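Local coordinates for protein M32 carboxypeptidase (Chitinophagaceae bacterium, PDB 7A03) that probably removes amino acids one at a time from the C-terminal ends of peptides, as a metal-dependent carboxypeptidase of the M32 family, at residues N162-G167 / A291-H296; C287-S292 / F466-T471. All coordinates share one frame; numbering follows the deposited sequence.

Interaction 1: residues N162-G167 / A291-H296; sequences NEYEKG and ASLGIH
E165, the first residue past helix 157-164, is a buried glutamate hydrogen-bonded to the N-terminal turn of helix 293-307, whose N-cap is S292. Its CG is anti to the backbone N (chi1 -173°), and a bend at chi2 turns the carboxylate onto the helix end. The two oxygens divide the work. OE1 accepts from the backbone N of G294 at 2.9 Å, and OE2 accepts from OG of S292, also at 2.9 Å. Both bonds use the syn lone pairs. OG of S292 in turn takes the N-H of I295 at 3.0 Å in a nearly straight bond (172°). G294 lies under the carboxylate, where a CB would clash with E165 OE2. Beside this polar centre a water joins the helices. It donates to Y164 O and accepts from L293 N at 2.9 Å. The side chains of L293 and Y164 run side by side, with CD1 of L293 4.0 Å from CD1 of Y164. T421 and L424 of helix 420-439 also touch E165. The N-H groups of the first helical turn thus find acceptors in E165, S292 and the water. A carboxylate at a helix N terminus is probably stabilised in its charged form.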
ATOM      1  N   ASN A 162      14.166   4.808   3.444  1.00 20.91           N
ATOM      2  CA  ASN A 162      14.689   3.447   3.518  1.00 20.28           C
ATOM      3  C   ASN A 162      13.929   2.589   4.523  1.00 21.92           C
ATOM      4  O   ASN A 162      13.802   1.377   4.323  1.00 19.63           O
ATOM      5  CB  ASN A 162      16.178   3.482   3.855  1.00 25.20           C
ATOM      6  CG  ASN A 162      16.813   2.111   3.819  1.00 25.55           C
ATOM      7  OD1 ASN A 162      17.009   1.542   2.751  1.00 24.33           O
ATOM      8  ND2 ASN A 162      17.156   1.583   4.989  1.00 25.20           N
ATOM      9  N   GLU A 163      13.416   3.200   5.594  1.00 18.54           N
ATOM     10  CA  GLU A 163      12.623   2.465   6.575  1.00 24.86           C
ATOM     11  C   GLU A 163      11.416   1.813   5.932  1.00 26.30           C
ATOM     12  O   GLU A 163      11.086   0.660   6.237  1.00 29.36           O
ATOM     13  CB  GLU A 163      12.148   3.426   7.660  1.00 29.43           C
ATOM     14  CG  GLU A 163      13.228   3.784   8.622  1.00 31.83           C
ATOM     15  CD  GLU A 163      13.523   2.640   9.546  1.00 44.87           C
ATOM     16  OE1 GLU A 163      12.711   2.413  10.464  1.00 50.66           O
ATOM     17  OE2 GLU A 163      14.546   1.954   9.339  1.00 49.77           O
ATOM     18  N   TYR A 164      10.733   2.538   5.046  1.00 21.53           N
ATOM     19  CA  TYR A 164       9.464   2.043   4.545  1.00 21.17           C
ATOM     20  C   TYR A 164       9.598   1.343   3.207  1.00 24.50           C
ATOM     21  O   TYR A 164       8.685   0.608   2.815  1.00 24.41           O
ATOM     22  CB  TYR A 164       8.425   3.172   4.480  1.00 17.94           C
ATOM     23  CG  TYR A 164       7.872   3.528   5.844  1.00 17.76           C
ATOM     24  CD1 TYR A 164       7.008   2.662   6.517  1.00 23.22           C
ATOM     25  CD2 TYR A 164       8.223   4.713   6.472  1.00 22.16           C
ATOM     26  CE1 TYR A 164       6.513   2.977   7.773  1.00 25.21           C
ATOM     27  CE2 TYR A 164       7.727   5.037   7.719  1.00 24.80           C
ATOM     28  CZ  TYR A 164       6.877   4.170   8.369  1.00 21.22           C
ATOM     29  OH  TYR A 164       6.390   4.504   9.612  1.00 31.46           O
ATOM     30  N   GLU A 165      10.730   1.523   2.534  1.00 22.43           N
ATOM     31  CA  GLU A 165      10.992   0.874   1.254  1.00 21.69           C
ATOM     32  C   GLU A 165      12.507   0.759   1.135  1.00 19.95           C
ATOM     33  O   GLU A 165      13.182   1.733   0.784  1.00 20.61           O
ATOM     34  CB  GLU A 165      10.405   1.697   0.122  1.00 18.72           C
ATOM     35  CG  GLU A 165      10.475   1.036  -1.223  1.00 20.14           C
ATOM     36  CD  GLU A 165       9.502  -0.141  -1.386  1.00 20.57           C
ATOM     37  OE1 GLU A 165       8.523  -0.267  -0.619  1.00 17.60           O
ATOM     38  OE2 GLU A 165       9.729  -0.938  -2.321  1.00 27.95           O
ATOM     39  N   LYS A 166      13.033  -0.425   1.438  1.00 21.44           N
ATOM     40  CA  LYS A 166      14.471  -0.626   1.409  1.00 23.69           C
ATOM     41  C   LYS A 166      15.008  -0.286   0.032  1.00 27.85           C
ATOM     42  O   LYS A 166      14.524  -0.800  -0.980  1.00 26.79           O
ATOM     43  CB  LYS A 166      14.801  -2.077   1.762  1.00 27.97           C
ATOM     44  CG  LYS A 166      16.288  -2.377   1.788  1.00 31.92           C
ATOM     45  CD  LYS A 166      16.577  -3.770   2.358  1.00 31.85           C
ATOM     46  CE  LYS A 166      18.078  -4.027   2.438  1.00 36.20           C
ATOM     47  NZ  LYS A 166      18.404  -5.485   2.514  1.00 40.96           N
ATOM     48  N   GLY A 167      15.990   0.612  -0.003  1.00 24.74           N
ATOM     49  CA  GLY A 167      16.577   1.073  -1.234  1.00 25.04           C
ATOM     50  C   GLY A 167      16.103   2.436  -1.699  1.00 25.64           C
ATOM     51  O   GLY A 167      16.780   3.054  -2.523  1.00 27.80           O
ATOM     52  N   ALA A 291       7.805  -8.748   0.052  1.00 15.07           N
ATOM     53  CA  ALA A 291       9.114  -8.160  -0.237  1.00 14.45           C
ATOM     54  C   ALA A 291       9.229  -6.729   0.273  1.00 19.31           C
ATOM     55  O   ALA A 291      10.308  -6.315   0.719  1.00 24.00           O
ATOM     56  CB  ALA A 291       9.421  -8.233  -1.734  1.00 16.31           C
ATOM     57  N   SER A 292       8.143  -5.959   0.209  1.00 17.52           N
ATOM     58  CA  SER A 292       8.154  -4.556   0.619  1.00 17.34           C
ATOM     59  C   SER A 292       6.743  -4.013   0.460  1.00 15.23           C
ATOM     60  O   SER A 292       5.889  -4.633  -0.186  1.00 15.06           O
ATOM     61  CB  SER A 292       9.093  -3.702  -0.227  1.00 18.87           C
ATOM     62  OG  SER A 292       8.465  -3.360  -1.456  1.00 17.46           O
ATOM     63  N   LEU A 293       6.509  -2.830   1.046  1.00 14.92           N
ATOM     64  CA  LEU A 293       5.216  -2.167   0.905  1.00 15.17           C
ATOM     65  C   LEU A 293       4.944  -1.820  -0.549  1.00 15.20           C
ATOM     66  O   LEU A 293       3.813  -1.958  -1.028  1.00 15.22           O
ATOM     67  CB  LEU A 293       5.174  -0.882   1.736  1.00 18.82           C
ATOM     68  CG  LEU A 293       4.934  -0.967   3.244  1.00 22.66           C
ATOM     69  CD1 LEU A 293       5.018   0.438   3.829  1.00 25.63           C
ATOM     70  CD2 LEU A 293       3.588  -1.583   3.549  1.00 22.29           C
ATOM     71  N   GLY A 294       5.972  -1.365  -1.263  1.00 14.56           N
ATOM     72  CA  GLY A 294       5.800  -1.055  -2.675  1.00 15.05           C
ATOM     73  C   GLY A 294       5.428  -2.266  -3.514  1.00 13.85           C
ATOM     74  O   GLY A 294       4.545  -2.190  -4.367  1.00 14.58           O
ATOM     75  N   ILE A 295       6.086  -3.400  -3.282  1.00 16.11           N
ATOM     76  CA  ILE A 295       5.720  -4.607  -4.022  1.00 12.18           C
ATOM     77  C   ILE A 295       4.308  -5.066  -3.637  1.00 12.82           C
ATOM     78  O   ILE A 295       3.508  -5.477  -4.489  1.00 12.50           O
ATOM     79  CB  ILE A 295       6.801  -5.699  -3.853  1.00 13.71           C
ATOM     80  CG1 ILE A 295       8.159  -5.242  -4.427  1.00 12.57           C
ATOM     81  CG2 ILE A 295       6.329  -7.028  -4.469  1.00 14.23           C
ATOM     82  CD1 ILE A 295       8.131  -4.896  -5.931  1.00 12.90           C
ATOM     83  N   HIS A 296       3.950  -4.967  -2.356  1.00 13.69           N
ATOM     84  CA  HIS A 296       2.584  -5.327  -1.998  1.00 13.15           C
ATOM     85  C   HIS A 296       1.574  -4.426  -2.718  1.00 13.58           C
ATOM     86  O   HIS A 296       0.564  -4.899  -3.284  1.00 12.31           O
ATOM     87  CB  HIS A 296       2.417  -5.250  -0.479  1.00 15.18           C
ATOM     88  CG  HIS A 296       1.626  -6.382   0.088  1.00 15.56           C
ATOM     89  ND1 HIS A 296       0.469  -6.854  -0.494  1.00 15.21           N
ATOM     90  CD2 HIS A 296       1.855  -7.166   1.165  1.00 14.63           C
ATOM     91  CE1 HIS A 296       0.012  -7.877   0.212  1.00 17.78           C
ATOM     92  NE2 HIS A 296       0.837  -8.085   1.223  1.00 16.26           N
TER
HETATM   93  O   HOH W   1       8.525  -1.978   2.906  1.00 21.59           O

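Interaction 2: residues C287-S292 / F466-T471; sequences CGEAAS and FGRFYT
F466 to F469 form a type II' beta turn, closed by F469 N to F466 O, and the turn packs against the loop 287-292 with the CA atoms of A291 and R468 4.1 Å apart. G467 sits at the second position of the turn with positive phi. A CB there would clash with C287 O, so the close approach calls for glycine. Its CA instead makes a CH...O contact with C287 O at 3.6 Å. The methyl of A291 rests on G467 O at 3.3 Å. R468 carries the polar side of the contact. Its chain runs alongside E289, with CG 3.4 Å from A290 O, and bends at chi3. NH1 then meets E289 OE1 at 3.0 Å in a salt bridge, on the syn lone pair and close to the guanidinium plane. The carboxylate and guanidinium are nearly coplanar, 14° apart. D94 of helix 82-100 is a second acidic partner of NH1. An alanine in place of R468 would lose both salt bridges and would probably loosen the hold of the turn on E289 and helix 82-100. Elsewhere in the contact, C287 SG lies at the edge of the F469 ring, 5.2 Å from its centroid, while K86 makes a cation-pi contact with that ring. A water lies between the backbones, 3.0 Å from A291 O and 2.6 Å from Y470 O. The one arginine probably favours the ionised form of E289 and D94, and the two salt bridges are likely to fix the turn of its guanidinium.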
ATOM      1  N   CYS A 287      12.277 -14.653   4.180  1.00 14.15           N
ATOM      2  CA  CYS A 287      11.868 -15.228   2.905  1.00 14.44           C
ATOM      3  C   CYS A 287      10.439 -15.769   2.924  1.00 15.34           C
ATOM      4  O   CYS A 287      10.000 -16.329   1.921  1.00 14.41           O
ATOM      5  CB  CYS A 287      12.898 -16.240   2.389  1.00 13.69           C
ATOM      6  SG  CYS A 287      14.500 -15.469   2.000  1.00 17.52           S
ATOM      7  N   GLY A 288       9.694 -15.584   4.018  1.00 12.17           N
ATOM      8  CA  GLY A 288       8.268 -15.845   4.039  1.00 13.26           C
ATOM      9  C   GLY A 288       7.396 -14.616   4.192  1.00 13.20           C
ATOM     10  O   GLY A 288       6.192 -14.760   4.433  1.00 16.03           O
ATOM     11  N   GLU A 289       7.970 -13.409   4.085  1.00 12.97           N
ATOM     12  CA  GLU A 289       7.260 -12.143   4.222  1.00 15.28           C
ATOM     13  C   GLU A 289       7.234 -11.411   2.883  1.00 14.22           C
ATOM     14  O   GLU A 289       8.142 -11.560   2.067  1.00 16.54           O
ATOM     15  CB  GLU A 289       7.963 -11.238   5.255  1.00 18.77           C
ATOM     16  CG  GLU A 289       8.007 -11.825   6.661  1.00 22.23           C
ATOM     17  CD  GLU A 289       8.934 -11.069   7.618  1.00 28.66           C
ATOM     18  OE1 GLU A 289       9.637 -10.142   7.165  1.00 25.00           O
ATOM     19  OE2 GLU A 289       8.943 -11.399   8.835  1.00 26.50           O
ATOM     20  N   ALA A 290       6.187 -10.611   2.666  1.00 15.34           N
ATOM     21  CA  ALA A 290       6.117  -9.783   1.467  1.00 15.50           C
ATOM     22  C   ALA A 290       7.393  -8.961   1.312  1.00 15.55           C
ATOM     23  O   ALA A 290       7.985  -8.514   2.300  1.00 18.75           O
ATOM     24  CB  ALA A 290       4.930  -8.829   1.565  1.00 18.64           C
ATOM     25  N   ALA A 291       7.805  -8.748   0.052  1.00 15.07           N
ATOM     26  CA  ALA A 291       9.114  -8.160  -0.237  1.00 14.45           C
ATOM     27  C   ALA A 291       9.229  -6.729   0.273  1.00 19.31           C
ATOM     28  O   ALA A 291      10.308  -6.315   0.719  1.00 24.00           O
ATOM     29  CB  ALA A 291       9.421  -8.233  -1.734  1.00 16.31           C
ATOM     30  N   SER A 292       8.143  -5.959   0.209  1.00 17.52           N
ATOM     31  CA  SER A 292       8.154  -4.556   0.619  1.00 17.34           C
ATOM     32  C   SER A 292       6.743  -4.013   0.460  1.00 15.23           C
ATOM     33  O   SER A 292       5.889  -4.633  -0.186  1.00 15.06           O
ATOM     34  CB  SER A 292       9.093  -3.702  -0.227  1.00 18.87           C
ATOM     35  OG  SER A 292       8.465  -3.360  -1.456  1.00 17.46           O
ATOM     36  N   PHE A 466       8.973 -15.716  -3.282  1.00 15.26           N
ATOM     37  CA  PHE A 466      10.319 -15.339  -2.882  1.00 14.27           C
ATOM     38  C   PHE A 466      10.383 -14.569  -1.576  1.00 14.18           C
ATOM     39  O   PHE A 466      11.482 -14.388  -1.047  1.00 16.42           O
ATOM     40  CB  PHE A 466      10.982 -14.532  -3.991  1.00 15.29           C
ATOM     41  CG  PHE A 466      11.104 -15.292  -5.274  1.00 20.46           C
ATOM     42  CD1 PHE A 466      11.920 -16.400  -5.352  1.00 19.69           C
ATOM     43  CD2 PHE A 466      10.375 -14.931  -6.382  1.00 16.72           C
ATOM     44  CE1 PHE A 466      12.024 -17.124  -6.523  1.00 23.31           C
ATOM     45  CE2 PHE A 466      10.484 -15.645  -7.565  1.00 21.53           C
ATOM     46  CZ  PHE A 466      11.311 -16.743  -7.629  1.00 20.02           C
ATOM     47  N   GLY A 467       9.254 -14.127  -1.045  1.00 15.06           N
ATOM     48  CA  GLY A 467       9.299 -13.309   0.147  1.00 15.10           C
ATOM     49  C   GLY A 467      10.220 -12.114  -0.038  1.00 15.69           C
ATOM     50  O   GLY A 467      10.149 -11.389  -1.045  1.00 16.42           O
ATOM     51  N   ARG A 468      11.100 -11.901   0.934  1.00 14.53           N
ATOM     52  CA  ARG A 468      12.072 -10.810   0.902  1.00 14.73           C
ATOM     53  C   ARG A 468      13.406 -11.190   0.278  1.00 14.24           C
ATOM     54  O   ARG A 468      14.354 -10.409   0.389  1.00 19.68           O
ATOM     55  CB  ARG A 468      12.319 -10.269   2.316  1.00 15.42           C
ATOM     56  CG  ARG A 468      11.160  -9.433   2.859  1.00 15.72           C
ATOM     57  CD  ARG A 468      11.286  -9.218   4.368  1.00 15.80           C
ATOM     58  NE  ARG A 468      12.488  -8.453   4.706  1.00 18.11           N
ATOM     59  CZ  ARG A 468      12.969  -8.314   5.939  1.00 20.50           C
ATOM     60  NH1 ARG A 468      12.365  -8.903   6.964  1.00 19.50           N
ATOM     61  NH2 ARG A 468      14.065  -7.597   6.135  1.00 22.00           N
ATOM     62  N   PHE A 469      13.511 -12.354  -0.378  1.00 15.18           N
ATOM     63  CA  PHE A 469      14.809 -12.796  -0.891  1.00 15.11           C
ATOM     64  C   PHE A 469      15.449 -11.754  -1.802  1.00 15.79           C
ATOM     65  O   PHE A 469      16.650 -11.484  -1.704  1.00 20.97           O
ATOM     66  CB  PHE A 469      14.677 -14.138  -1.617  1.00 17.56           C
ATOM     67  CG  PHE A 469      16.001 -14.725  -2.036  1.00 18.12           C
ATOM     68  CD1 PHE A 469      16.592 -14.366  -3.240  1.00 22.53           C
ATOM     69  CD2 PHE A 469      16.674 -15.609  -1.210  1.00 19.10           C
ATOM     70  CE1 PHE A 469      17.828 -14.894  -3.612  1.00 24.00           C
ATOM     71  CE2 PHE A 469      17.900 -16.144  -1.574  1.00 19.44           C
ATOM     72  CZ  PHE A 469      18.481 -15.789  -2.777  1.00 22.18           C
ATOM     73  N   TYR A 470      14.659 -11.156  -2.685  1.00 22.95           N
ATOM     74  CA  TYR A 470      15.114 -10.074  -3.546  1.00 17.73           C
ATOM     75  C   TYR A 470      14.581  -8.742  -3.033  1.00 16.81           C
ATOM     76  O   TYR A 470      13.430  -8.640  -2.598  1.00 20.25           O
ATOM     77  CB  TYR A 470      14.603 -10.281  -4.973  1.00 18.48           C
ATOM     78  CG  TYR A 470      14.989 -11.596  -5.612  1.00 16.99           C
ATOM     79  CD1 TYR A 470      16.268 -11.795  -6.125  1.00 21.59           C
ATOM     80  CD2 TYR A 470      14.066 -12.627  -5.732  1.00 17.08           C
ATOM     81  CE1 TYR A 470      16.616 -12.994  -6.725  1.00 18.51           C
ATOM     82  CE2 TYR A 470      14.409 -13.831  -6.322  1.00 20.51           C
ATOM     83  CZ  TYR A 470      15.686 -14.007  -6.825  1.00 22.38           C
ATOM     84  OH  TYR A 470      16.027 -15.204  -7.416  1.00 28.24           O
ATOM     85  N   THR A 471      15.410  -7.702  -3.113  1.00 19.93           N
ATOM     86  CA  THR A 471      14.876  -6.370  -2.888  1.00 20.79           C
ATOM     87  C   THR A 471      13.950  -5.995  -4.044  1.00 22.97           C
ATOM     88  O   THR A 471      13.891  -6.672  -5.074  1.00 21.71           O
ATOM     89  CB  THR A 471      15.997  -5.332  -2.809  1.00 28.05           C
ATOM     90  OG1 THR A 471      16.500  -5.069  -4.128  1.00 28.40           O
ATOM     91  CG2 THR A 471      17.139  -5.813  -1.921  1.00 28.28           C
TER
HETATM   92  O   HOH W   2      12.843  -7.508  -0.319  1.00 27.57           O

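In the fold
After six earlier helices the chain reaches helix 157-164. Interaction 1 joins its end to the start of helix 293-307 and closes a loop of 123 intervening residues. That loop contains the three-stranded sheet and helix 258-277, which carries an HExxH pattern consistent with a metallopeptidase site. Interaction 2 closes a longer loop, from 287-292 to the turn before helix 472-480. It starts just before interaction 1 ends, so the two loops follow one another, joined at A291 and S292, and neither lies within the other. H296 packs on A290 between them. The linker between helices 258-277 and 293-307 is met by residues at and just past the end of helix 157-164 and by the turn before helix 472-480.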